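Local coordinates for type 3A cellulose-binding domain protein (Clostridium thermocellum, PDB 4B9P), which forms the extracellular cellulose-binding module of the anti-sigma factor RsgI2, through which the bacterium probably senses polysaccharide and thereby controls the sigma factor SigI2, at residues R45-E56 against W127-S138. Sequence-based numbering, arbitrary orientation.
Sequences RYYYTKDQVINE and WNYMYDQNSDYS. With CA (calcium ion), chain B.
Thr49 and Asp51 meet Asp132, Ser135 and Asp136 around a calcium ion with eight ligand atoms. Thr49 chelates through both O and OG1, and Asp51 through both carboxylate oxygens, while Asp132 O, Ser135 OG, Asp136 OD1 and one water complete the shell; the shortest bonds, such as Asp136 OD1 to calcium, are 2.4 Å. With chi1 at 47°, Thr49 OG1 sits between its backbone N and carbonyl carbon, which lets it reach the metal together with its own O.

Hydrogen bonds among the ligand residues themselves brace the site. Asp132 N reaches Asp51 OD2 at 2.8 Å on the anti side, 34° out of the carboxylate plane. Thr49 N donates to Asp136 OD1 from above that carboxylate, nearly straight at 167°, and Thr49 OG1 donates to Ser135 O at 2.7 Å. Ser135 OG in turn gives its proton to Asp132 OD1. The other oxygen of Asp136, OD2, takes hydrogen bonds from two waters, one of them the calcium ligand.

This is the calcium site of a family 3 carbohydrate-binding module, a beta-sandwich: it ties the end of strand 42-48 and the following turn to the 127-138 segment. Along that strand, Tyr47 N and O pair with Ser138 OG and N, OG also being bonded to Lys151 O.

Two CH-pi contacts pack the segments together away from the metal. Ser138 CB lies over the Tyr46 face, 3.6 Å from its centroid, and Val53 CG2 covers one face of Tyr131. The Tyr131 hydroxyl donates to Glu56 OE2 at 2.6 Å, on that oxygen's anti lone pair, and OE2 lies at the ring edge, in its plane; the same oxygen accepts from Tyr48 OH, a double grip that would favour a charged carboxylate. Farther out, Ile54 N bonds Asn128 O, and a water bridges Gln52 N to Trp127 O and Met130 O.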
loop_
_atom_site.group_PDB
_atom_site.type_symbol
_atom_site.label_atom_id
_atom_site.label_comp_id
_atom_site.label_asym_id
_atom_site.label_seq_id
_atom_site.Cartn_x
_atom_site.Cartn_y
_atom_site.Cartn_z
ATOM N N ARG A 45 4.064 2.733 2.302
ATOM C CA ARG A 45 3.588 1.865 3.388
ATOM C C ARG A 45 2.119 2.104 3.685
ATOM O O ARG A 45 1.683 3.234 3.922
ATOM C CB ARG A 45 4.382 2.093 4.683
ATOM C CG ARG A 45 5.806 1.688 4.523
ATOM C CD ARG A 45 6.547 1.865 5.816
ATOM N NE ARG A 45 7.915 1.404 5.636
ATOM C CZ ARG A 45 8.858 1.599 6.533
ATOM N NH1 ARG A 45 8.569 2.250 7.658
ATOM N NH2 ARG A 45 10.088 1.165 6.296
ATOM N N TYR A 46 1.377 0.997 3.713
ATOM C CA TYR A 46 -0.031 0.962 4.113
ATOM C C TYR A 46 -0.056 0.256 5.474
ATOM O O TYR A 46 0.247 -0.940 5.546
ATOM C CB TYR A 46 -0.851 0.159 3.078
ATOM C CG TYR A 46 -2.334 0.103 3.417
ATOM C CD1 TYR A 46 -2.859 -0.892 4.271
ATOM C CD2 TYR A 46 -3.238 1.018 2.857
ATOM C CE1 TYR A 46 -4.207 -0.909 4.600
ATOM C CE2 TYR A 46 -4.612 0.988 3.171
ATOM C CZ TYR A 46 -5.083 0.006 4.022
ATOM O OH TYR A 46 -6.404 0.038 4.287
ATOM N N TYR A 47 -0.426 0.983 6.521
ATOM C CA TYR A 47 -0.373 0.480 7.898
ATOM C C TYR A 47 -1.711 -0.090 8.340
ATOM O O TYR A 47 -2.771 0.483 8.041
ATOM C CB TYR A 47 -0.034 1.618 8.848
ATOM C CG TYR A 47 1.333 2.175 8.705
ATOM C CD1 TYR A 47 2.431 1.544 9.310
ATOM C CD2 TYR A 47 1.558 3.317 7.932
ATOM C CE1 TYR A 47 3.709 2.085 9.212
ATOM C CE2 TYR A 47 2.820 3.841 7.808
ATOM C CZ TYR A 47 3.891 3.229 8.428
ATOM O OH TYR A 47 5.140 3.817 8.268
ATOM N N TYR A 48 -1.675 -1.202 9.077
ATOM C CA TYR A 48 -2.920 -1.856 9.458
ATOM C C TYR A 48 -2.630 -2.742 10.674
ATOM O O TYR A 48 -1.479 -2.909 11.103
ATOM C CB TYR A 48 -3.470 -2.672 8.281
ATOM C CG TYR A 48 -2.655 -3.897 7.873
ATOM C CD1 TYR A 48 -1.497 -3.778 7.089
ATOM C CD2 TYR A 48 -3.068 -5.169 8.240
ATOM C CE1 TYR A 48 -0.757 -4.862 6.728
ATOM C CE2 TYR A 48 -2.333 -6.293 7.840
ATOM C CZ TYR A 48 -1.190 -6.112 7.076
ATOM O OH TYR A 48 -0.455 -7.209 6.702
ATOM N N THR A 49 -3.704 -3.303 11.230
ATOM C CA THR A 49 -3.576 -4.361 12.248
ATOM C C THR A 49 -3.989 -5.690 11.635
ATOM O O THR A 49 -5.087 -5.828 11.104
ATOM C CB THR A 49 -4.435 -4.038 13.465
ATOM O OG1 THR A 49 -5.744 -3.647 13.018
ATOM C CG2 THR A 49 -3.776 -2.924 14.313
ATOM N N LYS A 50 -3.069 -6.666 11.685
ATOM C CA LYS A 50 -3.311 -7.982 11.049
ATOM C C LYS A 50 -4.383 -8.800 11.753
ATOM O O LYS A 50 -4.868 -9.782 11.191
ATOM C CB LYS A 50 -2.010 -8.780 10.955
ATOM C CG LYS A 50 -1.494 -9.210 12.354
ATOM C CD LYS A 50 -0.194 -9.964 12.277
ATOM C CE LYS A 50 0.257 -10.513 13.636
ATOM N NZ LYS A 50 0.517 -9.436 14.602
ATOM N N ASP A 51 -4.766 -8.396 12.968
ATOM C CA ASP A 51 -5.799 -9.090 13.709
ATOM C C ASP A 51 -5.373 -10.546 13.861
ATOM O O ASP A 51 -4.244 -10.786 14.301
ATOM C CB ASP A 51 -7.161 -8.863 13.051
ATOM C CG ASP A 51 -7.410 -7.372 12.715
ATOM O OD1 ASP A 51 -7.038 -6.473 13.517
ATOM O OD2 ASP A 51 -7.987 -7.107 11.653
ATOM N N GLN A 52 -6.235 -11.530 13.572
ATOM C CA GLN A 52 -5.815 -12.937 13.679
ATOM C C GLN A 52 -5.554 -13.594 12.323
ATOM O O GLN A 52 -5.468 -14.811 12.235
ATOM C CB GLN A 52 -6.859 -13.713 14.487
ATOM C CG GLN A 52 -6.916 -13.240 15.941
ATOM C CD GLN A 52 -7.908 -14.028 16.728
ATOM O OE1 GLN A 52 -9.142 -13.803 16.629
ATOM N NE2 GLN A 52 -7.416 -14.993 17.480
ATOM N N VAL A 53 -5.400 -12.796 11.270
ATOM C CA VAL A 53 -5.207 -13.359 9.955
ATOM C C VAL A 53 -3.810 -13.937 9.818
ATOM O O VAL A 53 -2.841 -13.356 10.315
ATOM C CB VAL A 53 -5.476 -12.251 8.883
ATOM C CG1 VAL A 53 -5.195 -12.794 7.487
ATOM C CG2 VAL A 53 -6.942 -11.796 9.004
ATOM N N ILE A 54 -3.712 -15.104 9.178
ATOM C CA ILE A 54 -2.436 -15.796 8.959
ATOM C C ILE A 54 -2.219 -16.030 7.454
ATOM O O ILE A 54 -3.124 -15.782 6.645
ATOM C CB ILE A 54 -2.395 -17.121 9.760
ATOM C CG1 ILE A 54 -3.495 -18.090 9.288
ATOM C CG2 ILE A 54 -2.420 -16.823 11.256
ATOM C CD1 ILE A 54 -3.348 -19.508 9.862
ATOM N N ASN A 55 -1.044 -16.549 7.082
ATOM C CA ASN A 55 -0.672 -16.783 5.673
ATOM C C ASN A 55 -0.756 -15.503 4.851
ATOM O O ASN A 55 -1.114 -15.553 3.665
ATOM C CB ASN A 55 -1.552 -17.834 4.989
ATOM C CG ASN A 55 -1.693 -19.116 5.755
ATOM O OD1 ASN A 55 -0.735 -19.639 6.336
ATOM N ND2 ASN A 55 -2.890 -19.690 5.708
ATOM N N GLU A 56 -0.445 -14.362 5.450
ATOM C CA GLU A 56 -0.669 -13.108 4.721
ATOM C C GLU A 56 0.318 -12.974 3.565
ATOM O O GLU A 56 1.518 -13.069 3.771
ATOM C CB GLU A 56 -0.506 -11.943 5.653
ATOM C CG GLU A 56 -1.521 -11.860 6.760
ATOM C CD GLU A 56 -1.277 -10.581 7.533
ATOM O OE1 GLU A 56 -0.411 -10.596 8.452
ATOM O OE2 GLU A 56 -1.837 -9.511 7.174
ATOM N N TRP A 127 -11.789 -16.108 11.749
ATOM C CA TRP A 127 -10.820 -15.132 12.257
ATOM C C TRP A 127 -9.423 -15.313 11.658
ATOM O O TRP A 127 -8.616 -14.375 11.674
ATOM C CB TRP A 127 -10.787 -15.117 13.779
ATOM C CG TRP A 127 -10.476 -16.430 14.365
ATOM C CD1 TRP A 127 -9.229 -16.992 14.545
ATOM C CD2 TRP A 127 -11.429 -17.387 14.858
ATOM N NE1 TRP A 127 -9.366 -18.241 15.130
ATOM C CE2 TRP A 127 -10.702 -18.498 15.341
ATOM C CE3 TRP A 127 -12.822 -17.399 14.952
ATOM C CZ2 TRP A 127 -11.328 -19.608 15.909
ATOM C CZ3 TRP A 127 -13.449 -18.509 15.525
ATOM C CH2 TRP A 127 -12.701 -19.587 15.999
ATOM N N ASN A 128 -9.134 -16.473 11.086
ATOM C CA ASN A 128 -7.813 -16.651 10.486
ATOM C C ASN A 128 -7.714 -16.098 9.056
ATOM O O ASN A 128 -6.609 -16.090 8.482
ATOM C CB ASN A 128 -7.365 -18.136 10.532
ATOM C CG ASN A 128 -6.760 -18.518 11.869
ATOM O OD1 ASN A 128 -6.122 -17.691 12.582
ATOM N ND2 ASN A 128 -6.983 -19.734 12.259
ATOM N N TYR A 129 -8.829 -15.570 8.507
ATOM C CA TYR A 129 -8.766 -14.893 7.209
ATOM C C TYR A 129 -9.536 -13.589 7.160
ATOM O O TYR A 129 -9.356 -12.824 6.193
ATOM C CB TYR A 129 -9.127 -15.798 6.019
ATOM C CG TYR A 129 -10.548 -16.357 6.108
ATOM C CD1 TYR A 129 -11.625 -15.650 5.590
ATOM C CD2 TYR A 129 -10.802 -17.600 6.703
ATOM C CE1 TYR A 129 -12.883 -16.137 5.651
ATOM C CE2 TYR A 129 -12.082 -18.114 6.756
ATOM C CZ TYR A 129 -13.108 -17.384 6.208
ATOM O OH TYR A 129 -14.379 -17.893 6.289
ATOM N N MET A 130 -10.380 -13.316 8.150
ATOM C CA MET A 130 -11.181 -12.093 8.102
ATOM C C MET A 130 -10.473 -10.977 8.873
ATOM O O MET A 130 -10.237 -11.096 10.084
ATOM C CB MET A 130 -12.548 -12.362 8.712
ATOM C CG MET A 130 -13.575 -11.310 8.370
ATOM S SD MET A 130 -14.149 -11.387 6.636
ATOM C CE MET A 130 -15.413 -12.670 6.804
ATOM N N TYR A 131 -10.127 -9.900 8.167
ATOM C CA TYR A 131 -9.614 -8.672 8.765
ATOM C C TYR A 131 -10.729 -7.794 9.276
ATOM O O TYR A 131 -11.815 -7.735 8.671
ATOM C CB TYR A 131 -8.917 -7.868 7.715
ATOM C CG TYR A 131 -7.606 -8.430 7.208
ATOM C CD1 TYR A 131 -6.483 -8.454 8.014
ATOM C CD2 TYR A 131 -7.494 -8.858 5.898
ATOM C CE1 TYR A 131 -5.260 -8.902 7.509
ATOM C CE2 TYR A 131 -6.286 -9.277 5.378
ATOM C CZ TYR A 131 -5.172 -9.271 6.179
ATOM O OH TYR A 131 -3.967 -9.703 5.656
ATOM N N ASP A 132 -10.437 -7.007 10.333
ATOM C CA ASP A 132 -11.255 -5.868 10.720
ATOM C C ASP A 132 -10.568 -4.619 10.200
ATOM O O ASP A 132 -9.426 -4.336 10.614
ATOM C CB ASP A 132 -11.364 -5.824 12.243
ATOM C CG ASP A 132 -12.042 -4.582 12.711
ATOM O OD1 ASP A 132 -11.380 -3.538 12.953
ATOM O OD2 ASP A 132 -13.275 -4.637 12.868
ATOM N N GLN A 133 -11.232 -3.851 9.323
ATOM C CA GLN A 133 -10.542 -2.716 8.684
ATOM C C GLN A 133 -10.583 -1.432 9.486
ATOM O O GLN A 133 -9.732 -0.586 9.297
ATOM C CB GLN A 133 -11.110 -2.439 7.286
ATOM C CG GLN A 133 -10.978 -3.626 6.342
ATOM C CD GLN A 133 -10.971 -3.238 4.900
ATOM O OE1 GLN A 133 -9.901 -2.914 4.371
ATOM N NE2 GLN A 133 -12.139 -3.187 4.264
ATOM N N ASN A 134 -11.584 -1.227 10.328
ATOM C CA ASN A 134 -11.649 0.064 11.017
ATOM C C ASN A 134 -10.532 0.203 12.052
ATOM O O ASN A 134 -10.236 1.324 12.469
ATOM C CB ASN A 134 -13.015 0.219 11.672
ATOM C CG ASN A 134 -14.112 0.412 10.664
ATOM O OD1 ASN A 134 -15.076 -0.342 10.626
ATOM N ND2 ASN A 134 -13.957 1.411 9.823
ATOM N N SER A 135 -9.866 -0.898 12.382
ATOM C CA SER A 135 -8.694 -0.920 13.257
ATOM C C SER A 135 -7.389 -0.685 12.479
ATOM O O SER A 135 -6.307 -0.972 12.999
ATOM C CB SER A 135 -8.632 -2.270 14.000
ATOM O OG SER A 135 -8.695 -3.357 13.078
ATOM N N ASP A 136 -7.486 -0.248 11.219
ATOM C CA ASP A 136 -6.306 -0.095 10.362
ATOM C C ASP A 136 -6.027 1.377 10.108
ATOM O O ASP A 136 -6.855 2.065 9.482
ATOM C CB ASP A 136 -6.493 -0.815 9.019
ATOM C CG ASP A 136 -6.745 -2.307 9.185
ATOM O OD1 ASP A 136 -6.462 -2.842 10.285
ATOM O OD2 ASP A 136 -7.136 -2.927 8.176
ATOM N N TYR A 137 -4.853 1.835 10.527
ATOM C CA TYR A 137 -4.483 3.244 10.409
ATOM C C TYR A 137 -4.708 3.792 9.019
ATOM O O TYR A 137 -5.225 4.888 8.872
ATOM C CB TYR A 137 -3.044 3.405 10.834
ATOM C CG TYR A 137 -2.511 4.818 10.726
ATOM C CD1 TYR A 137 -2.792 5.748 11.724
ATOM C CD2 TYR A 137 -1.700 5.206 9.672
ATOM C CE1 TYR A 137 -2.274 7.022 11.660
ATOM C CE2 TYR A 137 -1.191 6.508 9.591
ATOM C CZ TYR A 137 -1.466 7.394 10.596
ATOM O OH TYR A 137 -0.998 8.676 10.551
ATOM N N SER A 138 -4.288 3.072 7.990
ATOM C CA SER A 138 -4.348 3.621 6.641
ATOM C C SER A 138 -5.699 3.506 5.959
ATOM O O SER A 138 -5.861 4.053 4.875
ATOM C CB SER A 138 -3.276 2.970 5.755
ATOM O OG SER A 138 -1.970 3.269 6.222
HETATM CA CA CA B . -7.262 -4.774 11.505
HETATM O O HOH W 1 -7.605 -1.829 5.713
HETATM O O HOH W 2 -8.832 -11.741 12.276
HETATM O O HOH W 3 -7.192 -5.443 9.119
#